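Local structure of DyP2 (Amycolatopsis sp. ATCC 39116, 4G2C) at residues 36-41 with 48-53; 142-147 with 415-420; 258-261 with 265-268; 428-431 with 437-440. The protein acts as a multifunctional haem dye peroxidase of a lignin-reactive bacterium, an oxidoreductase that also binds manganese(II). All blocks are in the same frame, centred on the assembly; numbering follows the deposited sequence.

Contact 1: 36-41 with 48-53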
loop_
_atom_site.group_PDB
_atom_site.type_symbol
_atom_site.label_atom_id
_atom_site.label_comp_id
_atom_site.label_asym_id
_atom_site.label_seq_id
_atom_site.Cartn_x
_atom_site.Cartn_y
_atom_site.Cartn_z
ATOM N N THR A 36 16.375 2.326 14.303
ATOM C CA THR A 36 16.711 3.212 13.191
ATOM C C THR A 36 16.683 2.456 11.877
ATOM O O THR A 36 16.287 1.293 11.823
ATOM C CB THR A 36 18.123 3.851 13.339
ATOM O OG1 THR A 36 19.122 2.817 13.342
ATOM C CG2 THR A 36 18.231 4.612 14.621
ATOM N N THR A 37 17.124 3.129 10.822
ATOM C CA THR A 37 17.287 2.500 9.529
ATOM C C THR A 37 18.535 1.642 9.547
ATOM O O THR A 37 19.366 1.751 10.456
ATOM C CB THR A 37 17.414 3.543 8.406
ATOM O OG1 THR A 37 18.522 4.398 8.696
ATOM C CG2 THR A 37 16.143 4.383 8.299
ATOM N N LEU A 38 18.660 0.783 8.541
ATOM C CA LEU A 38 19.804 -0.105 8.441
ATOM C C LEU A 38 20.620 0.150 7.173
ATOM O O LEU A 38 20.062 0.351 6.095
ATOM C CB LEU A 38 19.333 -1.558 8.460
ATOM C CG LEU A 38 20.392 -2.591 8.071
ATOM C CD1 LEU A 38 21.288 -2.979 9.280
ATOM C CD2 LEU A 38 19.712 -3.809 7.468
ATOM N N SER A 39 21.945 0.142 7.314
ATOM C CA SER A 39 22.837 0.208 6.166
ATOM C C SER A 39 23.096 -1.233 5.724
ATOM O O SER A 39 23.961 -1.923 6.277
ATOM C CB SER A 39 24.141 0.925 6.533
ATOM O OG SER A 39 23.884 2.114 7.281
ATOM N N TRP A 40 22.315 -1.700 4.750
ATOM C CA TRP A 40 22.348 -3.112 4.396
ATOM C C TRP A 40 23.715 -3.560 3.857
ATOM O O TRP A 40 24.101 -4.719 4.009
ATOM C CB TRP A 40 21.211 -3.486 3.428
ATOM C CG TRP A 40 21.447 -3.141 1.982
ATOM C CD1 TRP A 40 21.033 -2.005 1.325
ATOM C CD2 TRP A 40 22.119 -3.950 0.998
ATOM N NE1 TRP A 40 21.428 -2.056 0.001
ATOM C CE2 TRP A 40 22.082 -3.240 -0.226
ATOM C CE3 TRP A 40 22.752 -5.201 1.034
ATOM C CZ2 TRP A 40 22.667 -3.738 -1.403
ATOM C CZ3 TRP A 40 23.333 -5.701 -0.149
ATOM C CH2 TRP A 40 23.281 -4.965 -1.344
ATOM N N LYS A 41 24.452 -2.642 3.252
ATOM C CA LYS A 41 25.719 -3.011 2.633
ATOM C C LYS A 41 26.831 -3.256 3.644
ATOM O O LYS A 41 27.808 -3.924 3.343
ATOM C CB LYS A 41 26.160 -1.942 1.637
ATOM C CG LYS A 41 25.318 -1.892 0.366
ATOM C CD LYS A 41 25.911 -0.919 -0.642
ATOM C CE LYS A 41 25.151 -0.944 -1.968
ATOM N NZ LYS A 41 25.777 -0.045 -2.993
ATOM N N ALA A 48 23.020 -8.802 9.750
ATOM C CA ALA A 48 23.336 -9.469 8.490
ATOM C C ALA A 48 22.579 -10.797 8.370
ATOM O O ALA A 48 22.056 -11.144 7.311
ATOM C CB ALA A 48 24.834 -9.692 8.380
ATOM N N THR A 49 22.522 -11.535 9.466
ATOM C CA THR A 49 21.758 -12.767 9.510
ATOM C C THR A 49 20.283 -12.479 9.208
ATOM O O THR A 49 19.644 -13.179 8.424
ATOM C CB THR A 49 21.890 -13.433 10.900
ATOM O OG1 THR A 49 23.279 -13.588 11.224
ATOM C CG2 THR A 49 21.210 -14.800 10.931
ATOM N N MET A 50 19.752 -11.436 9.831
ATOM C CA MET A 50 18.346 -11.078 9.653
ATOM C C MET A 50 18.006 -10.907 8.182
ATOM O O MET A 50 16.975 -11.378 7.721
ATOM C CB MET A 50 18.001 -9.809 10.434
ATOM C CG MET A 50 16.548 -9.356 10.277
ATOM S SD MET A 50 16.376 -8.364 8.793
ATOM C CE MET A 50 17.308 -6.906 9.267
ATOM N N LEU A 51 18.891 -10.236 7.458
ATOM C CA LEU A 51 18.736 -10.040 6.022
ATOM C C LEU A 51 18.761 -11.338 5.224
ATOM O O LEU A 51 18.104 -11.432 4.183
ATOM C CB LEU A 51 19.830 -9.114 5.487
ATOM C CG LEU A 51 19.640 -7.613 5.710
ATOM C CD1 LEU A 51 20.867 -6.841 5.215
ATOM C CD2 LEU A 51 18.376 -7.122 5.019
ATOM N N ASP A 52 19.547 -12.310 5.695
ATOM C CA ASP A 52 19.675 -13.610 5.037
ATOM C C ASP A 52 18.424 -14.432 5.262
ATOM O O ASP A 52 18.144 -15.363 4.505
ATOM C CB ASP A 52 20.879 -14.400 5.584
ATOM C CG ASP A 52 22.208 -13.846 5.112
ATOM O OD1 ASP A 52 22.245 -13.280 3.999
ATOM O OD2 ASP A 52 23.208 -13.970 5.853
ATOM N N GLU A 53 17.679 -14.098 6.310
ATOM C CA GLU A 53 16.505 -14.895 6.658
ATOM C C GLU A 53 15.184 -14.157 6.414
ATOM O O GLU A 53 14.112 -14.673 6.702
ATOM C CB GLU A 53 16.599 -15.380 8.099
ATOM C CG GLU A 53 17.819 -16.241 8.373
ATOM C CD GLU A 53 17.715 -17.639 7.761
ATOM O OE1 GLU A 53 16.746 -17.911 7.019
ATOM O OE2 GLU A 53 18.612 -18.469 8.019
#

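Contact 2: 142-147 with 415-420. With HEM (protoporphyrin IX containing Fe), chain C; ACT (acetate ion), chain B; ACT (acetate ion), chain M.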
loop_
_atom_site.group_PDB
_atom_site.type_symbol
_atom_site.label_atom_id
_atom_site.label_comp_id
_atom_site.label_asym_id
_atom_site.label_seq_id
_atom_site.Cartn_x
_atom_site.Cartn_y
_atom_site.Cartn_z
ATOM N N LYS A 142 -12.142 -10.406 8.542
ATOM C CA LYS A 142 -13.606 -10.486 8.601
ATOM C C LYS A 142 -14.130 -9.853 9.891
ATOM O O LYS A 142 -15.230 -9.303 9.908
ATOM C CB LYS A 142 -14.103 -11.918 8.503
ATOM C CG LYS A 142 -13.802 -12.599 7.193
ATOM C CD LYS A 142 -14.182 -14.072 7.265
ATOM C CE LYS A 142 -13.975 -14.736 5.918
ATOM N NZ LYS A 142 -12.586 -15.258 5.784
ATOM N N ALA A 143 -13.340 -9.924 10.963
ATOM C CA ALA A 143 -13.744 -9.371 12.260
ATOM C C ALA A 143 -13.524 -7.870 12.352
ATOM O O ALA A 143 -14.002 -7.230 13.278
ATOM C CB ALA A 143 -12.989 -10.058 13.394
ATOM N N ALA A 144 -12.779 -7.322 11.396
ATOM C CA ALA A 144 -12.442 -5.906 11.392
ATOM C C ALA A 144 -13.531 -5.077 10.701
ATOM O O ALA A 144 -13.491 -3.859 10.703
ATOM C CB ALA A 144 -11.111 -5.716 10.694
ATOM N N VAL A 145 -14.504 -5.756 10.108
ATOM C CA VAL A 145 -15.495 -5.101 9.268
ATOM C C VAL A 145 -16.206 -3.919 9.940
ATOM O O VAL A 145 -16.370 -2.845 9.346
ATOM C CB VAL A 145 -16.533 -6.116 8.748
ATOM C CG1 VAL A 145 -17.814 -5.412 8.352
ATOM C CG2 VAL A 145 -15.956 -6.896 7.575
ATOM N N GLU A 146 -16.625 -4.107 11.180
ATOM C CA GLU A 146 -17.328 -3.042 11.874
ATOM C C GLU A 146 -16.449 -1.812 12.094
ATOM O O GLU A 146 -16.854 -0.696 11.775
ATOM C CB GLU A 146 -17.896 -3.537 13.202
ATOM C CG GLU A 146 -19.337 -3.141 13.405
ATOM C CD GLU A 146 -19.820 -3.420 14.820
ATOM O OE1 GLU A 146 -20.083 -4.605 15.142
ATOM O OE2 GLU A 146 -19.935 -2.446 15.605
ATOM N N LYS A 147 -15.246 -1.995 12.628
ATOM C CA LYS A 147 -14.459 -0.818 12.995
ATOM C C LYS A 147 -13.933 -0.029 11.778
ATOM O O LYS A 147 -13.647 1.169 11.884
ATOM C CB LYS A 147 -13.328 -1.189 13.952
ATOM C CG LYS A 147 -12.161 -1.897 13.292
ATOM C CD LYS A 147 -11.110 -2.293 14.323
ATOM C CE LYS A 147 -9.983 -3.068 13.678
ATOM N NZ LYS A 147 -8.997 -3.579 14.682
ATOM N N GLN A 415 -1.236 0.866 12.422
ATOM C CA GLN A 415 -0.724 1.275 11.126
ATOM C C GLN A 415 -1.827 1.236 10.065
ATOM O O GLN A 415 -2.492 2.257 9.859
ATOM C CB GLN A 415 0.521 0.463 10.731
ATOM C CG GLN A 415 1.802 0.975 11.379
ATOM C CD GLN A 415 2.999 0.110 11.068
ATOM O OE1 GLN A 415 3.017 -1.076 11.396
ATOM N NE2 GLN A 415 4.003 0.690 10.403
ATOM N N PHE A 416 -2.066 0.091 9.417
ATOM C CA PHE A 416 -3.152 0.089 8.426
ATOM C C PHE A 416 -4.490 0.485 9.039
ATOM O O PHE A 416 -5.150 1.389 8.541
ATOM C CB PHE A 416 -3.353 -1.227 7.674
ATOM C CG PHE A 416 -4.712 -1.302 7.014
ATOM C CD1 PHE A 416 -4.974 -0.572 5.860
ATOM C CD2 PHE A 416 -5.746 -2.030 7.596
ATOM C CE1 PHE A 416 -6.227 -0.584 5.275
ATOM C CE2 PHE A 416 -7.010 -2.058 7.017
ATOM C CZ PHE A 416 -7.252 -1.331 5.851
ATOM N N GLU A 417 -4.895 -0.211 10.103
ATOM C CA GLU A 417 -6.197 0.057 10.718
ATOM C C GLU A 417 -6.329 1.441 11.323
ATOM O O GLU A 417 -7.380 2.049 11.231
ATOM C CB GLU A 417 -6.550 -0.996 11.763
ATOM C CG GLU A 417 -6.697 -2.393 11.188
ATOM C CD GLU A 417 -7.144 -3.368 12.236
ATOM O OE1 GLU A 417 -6.875 -3.091 13.434
ATOM O OE2 GLU A 417 -7.786 -4.381 11.867
ATOM N N PHE A 418 -5.271 1.927 11.966
ATOM C CA PHE A 418 -5.257 3.294 12.469
ATOM C C PHE A 418 -5.547 4.262 11.315
ATOM O O PHE A 418 -6.428 5.129 11.403
ATOM C CB PHE A 418 -3.883 3.608 13.106
ATOM C CG PHE A 418 -3.895 4.786 14.053
ATOM C CD1 PHE A 418 -3.699 6.081 13.584
ATOM C CD2 PHE A 418 -4.111 4.597 15.417
ATOM C CE1 PHE A 418 -3.707 7.176 14.463
ATOM C CE2 PHE A 418 -4.132 5.676 16.305
ATOM C CZ PHE A 418 -3.930 6.971 15.821
ATOM N N THR A 419 -4.796 4.113 10.226
ATOM C CA THR A 419 -4.872 5.042 9.094
ATOM C C THR A 419 -6.268 5.037 8.463
ATOM O O THR A 419 -6.847 6.091 8.177
ATOM C CB THR A 419 -3.807 4.700 8.033
ATOM O OG1 THR A 419 -2.496 4.922 8.584
ATOM C CG2 THR A 419 -3.989 5.539 6.772
ATOM N N GLN A 420 -6.818 3.838 8.286
ATOM C CA GLN A 420 -8.146 3.672 7.699
ATOM C C GLN A 420 -9.224 4.170 8.653
ATOM O O GLN A 420 -10.124 4.929 8.262
ATOM C CB GLN A 420 -8.409 2.198 7.382
ATOM C CG GLN A 420 -9.741 1.959 6.709
ATOM C CD GLN A 420 -9.754 2.486 5.291
ATOM O OE1 GLN A 420 -8.928 2.086 4.469
ATOM N NE2 GLN A 420 -10.682 3.399 4.994
HETATM C CHA HEM C . -0.647 7.829 -1.461
HETATM C CHB HEM C . -4.296 6.409 -4.341
HETATM C CHC HEM C . -5.753 3.189 -1.009
HETATM C CHD HEM C . -2.631 5.152 2.125
HETATM C C1A HEM C . -1.493 7.717 -2.539
HETATM C C2A HEM C . -1.375 8.458 -3.777
HETATM C C3A HEM C . -2.380 8.058 -4.566
HETATM C C4A HEM C . -3.162 7.057 -3.862
HETATM C CMA HEM C . -2.676 8.563 -5.988
HETATM C CAA HEM C . -0.270 9.506 -4.090
HETATM C CBA HEM C . 0.980 8.788 -4.607
HETATM C CGA HEM C . 1.872 8.318 -3.480
HETATM O O1A HEM C . 2.261 9.125 -2.616
HETATM O O2A HEM C . 2.211 7.117 -3.430
HETATM C C1B HEM C . -5.032 5.418 -3.709
HETATM C C2B HEM C . -6.187 4.690 -4.231
HETATM C C3B HEM C . -6.574 3.802 -3.294
HETATM C C4B HEM C . -5.680 3.918 -2.168
HETATM C CMB HEM C . -6.845 4.938 -5.612
HETATM C CAB HEM C . -7.726 2.774 -3.336
HETATM C CBB HEM C . -8.250 2.376 -4.498
HETATM C C1C HEM C . -5.085 3.497 0.155
HETATM C C2C HEM C . -5.364 2.942 1.470
HETATM C C3C HEM C . -4.482 3.479 2.330
HETATM C C4C HEM C . -3.632 4.387 1.586
HETATM C CMC HEM C . -6.458 1.886 1.798
HETATM C CAC HEM C . -4.388 3.239 3.856
HETATM C CBC HEM C . -5.433 2.768 4.556
HETATM C C1D HEM C . -1.782 6.000 1.447
HETATM C C2D HEM C . -0.606 6.595 2.025
HETATM C C3D HEM C . 0.004 7.405 0.892
HETATM C C4D HEM C . -0.855 7.242 -0.239
HETATM C CMD HEM C . -0.087 6.422 3.463
HETATM C CAD HEM C . 1.249 8.268 0.930
HETATM C CBD HEM C . 0.815 9.514 1.673
HETATM C CGD HEM C . 2.081 10.306 1.847
HETATM O O1D HEM C . 3.044 9.749 2.437
HETATM O O2D HEM C . 2.120 11.463 1.349
HETATM N NA HEM C . -2.576 6.873 -2.625
HETATM N NB HEM C . -4.760 4.909 -2.453
HETATM N NC HEM C . -4.021 4.379 0.264
HETATM N ND HEM C . -1.888 6.407 0.121
HETATM FE FE HEM C . -3.468 5.775 -1.177
HETATM C C ACT B . -9.978 -7.008 13.960
HETATM O O ACT B . -9.377 -7.856 13.220
HETATM O OXT ACT B . -9.648 -5.803 13.836
HETATM C CH3 ACT B . -11.034 -7.391 14.969
HETATM C C ACT M . -7.851 0.526 15.471
HETATM O O ACT M . -8.507 -0.534 15.266
HETATM O OXT ACT M . -8.141 1.209 16.483
HETATM C CH3 ACT M . -6.748 0.967 14.573
#

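Contact 3: 258-261 with 265-268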
loop_
_atom_site.group_PDB
_atom_site.type_symbol
_atom_site.label_atom_id
_atom_site.label_comp_id
_atom_site.label_asym_id
_atom_site.label_seq_id
_atom_site.Cartn_x
_atom_site.Cartn_y
_atom_site.Cartn_z
ATOM N N PRO A 258 7.911 -15.407 15.852
ATOM C CA PRO A 258 7.843 -16.111 17.147
ATOM C C PRO A 258 8.100 -17.624 17.093
ATOM O O PRO A 258 8.664 -18.177 18.044
ATOM C CB PRO A 258 6.429 -15.789 17.666
ATOM C CG PRO A 258 5.658 -15.322 16.476
ATOM C CD PRO A 258 6.648 -14.738 15.496
ATOM N N ALA A 259 7.699 -18.277 16.009
ATOM C CA ALA A 259 7.884 -19.719 15.870
ATOM C C ALA A 259 9.213 -20.096 15.209
ATOM O O ALA A 259 9.447 -21.259 14.927
ATOM C CB ALA A 259 6.725 -20.321 15.085
ATOM N N ALA A 260 10.062 -19.114 14.940
ATOM C CA ALA A 260 11.330 -19.367 14.265
ATOM C C ALA A 260 12.373 -19.955 15.212
ATOM O O ALA A 260 12.235 -19.869 16.429
ATOM C CB ALA A 260 11.855 -18.090 13.653
ATOM N N PRO A 261 13.440 -20.541 14.655
ATOM C CA PRO A 261 14.446 -21.141 15.536
ATOM C C PRO A 261 15.107 -20.105 16.446
ATOM O O PRO A 261 15.491 -20.440 17.566
ATOM C CB PRO A 261 15.460 -21.737 14.550
ATOM C CG PRO A 261 14.701 -21.886 13.258
ATOM C CD PRO A 261 13.780 -20.712 13.231
ATOM N N VAL A 265 17.009 -13.092 15.489
ATOM C CA VAL A 265 17.577 -12.822 14.167
ATOM C C VAL A 265 16.630 -13.216 13.035
ATOM O O VAL A 265 16.874 -12.917 11.857
ATOM C CB VAL A 265 18.931 -13.549 13.953
ATOM C CG1 VAL A 265 19.927 -13.161 15.042
ATOM C CG2 VAL A 265 18.737 -15.066 13.895
ATOM N N HIS A 266 15.555 -13.896 13.398
ATOM C CA HIS A 266 14.579 -14.350 12.429
ATOM C C HIS A 266 13.326 -13.489 12.499
ATOM O O HIS A 266 12.598 -13.514 13.495
ATOM C CB HIS A 266 14.277 -15.814 12.683
ATOM C CG HIS A 266 15.462 -16.697 12.467
ATOM N ND1 HIS A 266 15.605 -17.923 13.082
ATOM C CD2 HIS A 266 16.569 -16.529 11.703
ATOM C CE1 HIS A 266 16.748 -18.469 12.705
ATOM N NE2 HIS A 266 17.350 -17.644 11.867
ATOM N N PHE A 267 13.088 -12.727 11.435
ATOM C CA PHE A 267 12.053 -11.693 11.444
ATOM C C PHE A 267 10.996 -11.840 10.358
ATOM O O PHE A 267 11.266 -12.343 9.267
ATOM C CB PHE A 267 12.693 -10.303 11.339
ATOM C CG PHE A 267 13.360 -9.852 12.606
ATOM C CD1 PHE A 267 14.632 -10.312 12.936
ATOM C CD2 PHE A 267 12.712 -8.976 13.471
ATOM C CE1 PHE A 267 15.256 -9.900 14.105
ATOM C CE2 PHE A 267 13.320 -8.563 14.647
ATOM C CZ PHE A 267 14.599 -9.024 14.967
ATOM N N GLY A 268 9.793 -11.356 10.658
ATOM C CA GLY A 268 8.731 -11.302 9.671
ATOM C C GLY A 268 7.980 -9.980 9.702
ATOM O O GLY A 268 8.420 -9.016 10.333
#

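Contact 4: 428-431 with 437-440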
loop_
_atom_site.group_PDB
_atom_site.type_symbol
_atom_site.label_atom_id
_atom_site.label_comp_id
_atom_site.label_asym_id
_atom_site.label_seq_id
_atom_site.Cartn_x
_atom_site.Cartn_y
_atom_site.Cartn_z
ATOM N N ALA A 428 -13.234 14.211 11.846
ATOM C CA ALA A 428 -12.526 15.234 12.621
ATOM C C ALA A 428 -11.055 15.461 12.228
ATOM O O ALA A 428 -10.465 16.476 12.606
ATOM C CB ALA A 428 -12.622 14.930 14.106
ATOM N N PHE A 429 -10.469 14.527 11.479
ATOM C CA PHE A 429 -9.019 14.515 11.276
ATOM C C PHE A 429 -8.661 14.876 9.853
ATOM O O PHE A 429 -9.392 14.528 8.929
ATOM C CB PHE A 429 -8.463 13.127 11.619
ATOM C CG PHE A 429 -6.970 13.060 11.652
ATOM C CD1 PHE A 429 -6.276 13.396 12.808
ATOM C CD2 PHE A 429 -6.250 12.654 10.526
ATOM C CE1 PHE A 429 -4.896 13.340 12.843
ATOM C CE2 PHE A 429 -4.856 12.580 10.555
ATOM C CZ PHE A 429 -4.181 12.916 11.714
ATOM N N PRO A 430 -7.546 15.602 9.670
ATOM C CA PRO A 430 -6.706 16.154 10.744
ATOM C C PRO A 430 -7.311 17.442 11.331
ATOM O O PRO A 430 -8.300 17.952 10.796
ATOM C CB PRO A 430 -5.393 16.471 10.021
ATOM C CG PRO A 430 -5.831 16.853 8.646
ATOM C CD PRO A 430 -7.022 15.948 8.335
ATOM N N PHE A 431 -6.739 17.957 12.418
ATOM C CA PHE A 431 -7.360 19.083 13.130
ATOM C C PHE A 431 -7.048 20.391 12.437
ATOM O O PHE A 431 -5.890 20.799 12.383
ATOM C CB PHE A 431 -6.859 19.156 14.568
ATOM C CG PHE A 431 -7.247 17.974 15.406
ATOM C CD1 PHE A 431 -8.080 16.996 14.901
ATOM C CD2 PHE A 431 -6.797 17.859 16.703
ATOM C CE1 PHE A 431 -8.447 15.902 15.676
ATOM C CE2 PHE A 431 -7.160 16.769 17.491
ATOM C CZ PHE A 431 -7.990 15.791 16.977
ATOM N N GLN A 437 -14.521 20.254 11.356
ATOM C CA GLN A 437 -14.339 18.874 10.902
ATOM C C GLN A 437 -14.250 18.821 9.389
ATOM O O GLN A 437 -15.212 19.114 8.695
ATOM C CB GLN A 437 -15.477 17.985 11.404
ATOM C CG GLN A 437 -15.391 17.717 12.887
ATOM C CD GLN A 437 -16.289 16.584 13.324
ATOM O OE1 GLN A 437 -17.277 16.262 12.652
ATOM N NE2 GLN A 437 -15.945 15.955 14.451
ATOM N N PRO A 438 -13.076 18.467 8.864
ATOM C CA PRO A 438 -12.905 18.470 7.406
ATOM C C PRO A 438 -13.665 17.346 6.688
ATOM O O PRO A 438 -13.869 17.429 5.475
ATOM C CB PRO A 438 -11.383 18.310 7.230
ATOM C CG PRO A 438 -10.900 17.684 8.500
ATOM C CD PRO A 438 -11.816 18.203 9.581
ATOM N N GLY A 439 -14.069 16.312 7.423
ATOM C CA GLY A 439 -14.812 15.216 6.837
ATOM C C GLY A 439 -13.939 14.047 6.385
ATOM O O GLY A 439 -12.724 14.003 6.636
ATOM N N LEU A 440 -14.571 13.091 5.711
ATOM C CA LEU A 440 -13.909 11.845 5.345
ATOM C C LEU A 440 -12.975 12.002 4.155
ATOM O O LEU A 440 -13.218 12.800 3.240
ATOM C CB LEU A 440 -14.946 10.773 5.004
ATOM C CG LEU A 440 -15.522 9.841 6.073
ATOM C CD1 LEU A 440 -16.146 10.617 7.218
ATOM C CD2 LEU A 440 -16.537 8.904 5.419
#

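Contact 1: 36-41 with 48-53
L38 and W40 belong to an N-terminal loop that packs back, through apolar side chains, onto M50 and L51 of helix 45-53, the helix into which the loop leads. The close-packed part centres on one leucine methyl. CD1 of L51 lies 4.0 Å from CD2 of L38, the two side chains meeting tip to tip. The same methyl lies 3.8 Å from CB of W40. L38 reaches the helix because its CG is anti to the backbone N (chi1 168°), which carries the branched end across the gap. Leucine suits both places: its forked, flexible end fits between neighbouring apolar side chains and asks for no polar partner. The W40 side chain also touches L98 of helix 94-107, and its ring end leads away from helix residues 48-53, while CG of K41 sits over the centre of one ring face. L51 also touches A94 and R95, so the apolar patch extends beyond the loop.

The looser, outer side belongs to the polar residues of the loop. T36 and K41 are exposed, their polar ends suited to solvent, and K41 NZ forms a salt bridge with E102. M50, buried, makes the loosest of the touches across the contact: its terminal methyl, CE, stands 4.3 Å from CD2 of L38.

Contact 2: 142-147 with 415-420
Behind the haem pocket, the helix that lines one part of the porphyrin is tied to the short helix 145-148 by a salt bridge between K147 and E417. NZ of K147 lies 2.5 Å from OE1 of E417, a length so short that both the spacing and the direction of approach deserve caution. As modelled, the ammonium comes from above the carboxylate plane, 41° out of it, and the two side chains cross at about a right angle. Beyond CG the lysine chain is fully extended, which lets an exposed lysine reach across to a buried acid. S136 OG shares a second hydrogen bond with OE1, and the two partners together probably offset the cost of burying the carboxylate. The small methyl of A144 lets the carboxylate come close, with CB 3.8 Å from OE2 of E417. An acetate, probably from the crystallisation liquor, accepts a further hydrogen bond from K147 NZ through its O atom at 3.1 Å; a second acetate is less surely placed.

On the haem-facing side of the helix, F416 CE1 lies 3.5 Å from CBC of a haem vinyl group, and CG2 of T419 packs 3.7 Å from CAC. Q415 stands at the N-cap position, and its carbonyl O accepts both T419 N and T419 OG1, which reach it from opposite faces of the carbonyl plane. One side of helix 416-424 thus carries the charge pair while another, with F416, T419 and Q420, forms part of the haem pocket of this dye peroxidase.

Contact 3: 258-261 with 265-268
The imidazole of H266 lies against A260 and P261 across the loop of a β-hairpin, just before strand 267-278 begins. The proline and histidine side chains cross at about a right angle, and the pyrrolidine meets the ring along its ND1-CE1 side. CD of P261 comes obliquely to 3.3 Å from ND1 of H266, while CB of P261 sits at the ring edge, in its plane, 4.0 Å from CE1. A260 also approaches near the plane of the imidazole: its methyl CB is 3.8 Å from ND1 of H266. Such a small side chain suits this place, because CB of H266 comes within 3.5 Å of CB of A260. With CG beside its own backbone N and anti to the carbonyl carbon (chi1 -64°), H266 lays the imidazole against the loop. One face of the ring is covered from its own segment by CG2 of V265, 3.3 Å above the plane and offset toward the rim. A488, on the C-terminal helix 487-491, touches both P261 and H266.

P261 has no N-H to give, and the bond to the histidine comes instead from D262, whose backbone N donates to ND1. An ND1 that accepts a hydrogen bond carries no proton of its own; in the neutral form the proton would then lie on NE2. The buried imidazole therefore combines apolar packing at its edge and over one face with one polar bond that fixes how the ring is turned.

Contact 4: 428-431 with 437-440
Two parts of the long loop between helix 416-424 and strand 453-454 close on each other where A428, F429 and P430 meet Q437 and P438; segment 428-431 carries a cis peptide bond before P430. P438 points its ring into the opposite backbone. Its CG is in close van der Waals contact with O of F429 and O of P430, 3.5 Å from each, and its CD is 3.7 Å from O of A428, so one compact, puckered apolar ring faces three carbonyl oxygens. The two prolines touch more loosely, with CD of P430 4.3 Å from CG of P438. Next to them Q437, extended beyond CG, lays its amide alongside the alanine, whose methyl is small enough for NE2 to come to 3.5 Å from CB of A428.

P430 also packs on its neighbour: its CB stands 3.8 Å above the centre of the F429 ring, whose aromatic system stacks with W423. At G439 the backbone angles (phi 93°, psi -173°) would press a CB against the carbonyl O of P438, which explains the glycine. O of F429 and O of G439 approach to 4.1 Å, and K353 NZ bonds both oxygens, which probably offsets the repulsion of their like partial charges. The CD of P438, slightly positive beside the ring nitrogen, probably suits the carbonyl oxygen of A428.

Contacts 1 and 3 form one neighbourhood, their centres 14 Å apart: M50 CG packs 3.4 Å from CD1 of F267, and E53 CG lies 3.6 Å from CD2 of H266, so the N-terminal helix rests on the start of strand 267-278. Contact 2 is the one that reaches the haem, through F416, T419 and Q420. Contact 4 follows it along the chain, in the loop after helix 416-424; their centres are 18 Å apart and their nearest atoms about 6 Å, without touching. The F429 side chain remains about 11 Å from the haem. Contacts 3 and 4 are farthest apart, with centres 40 Å from each other.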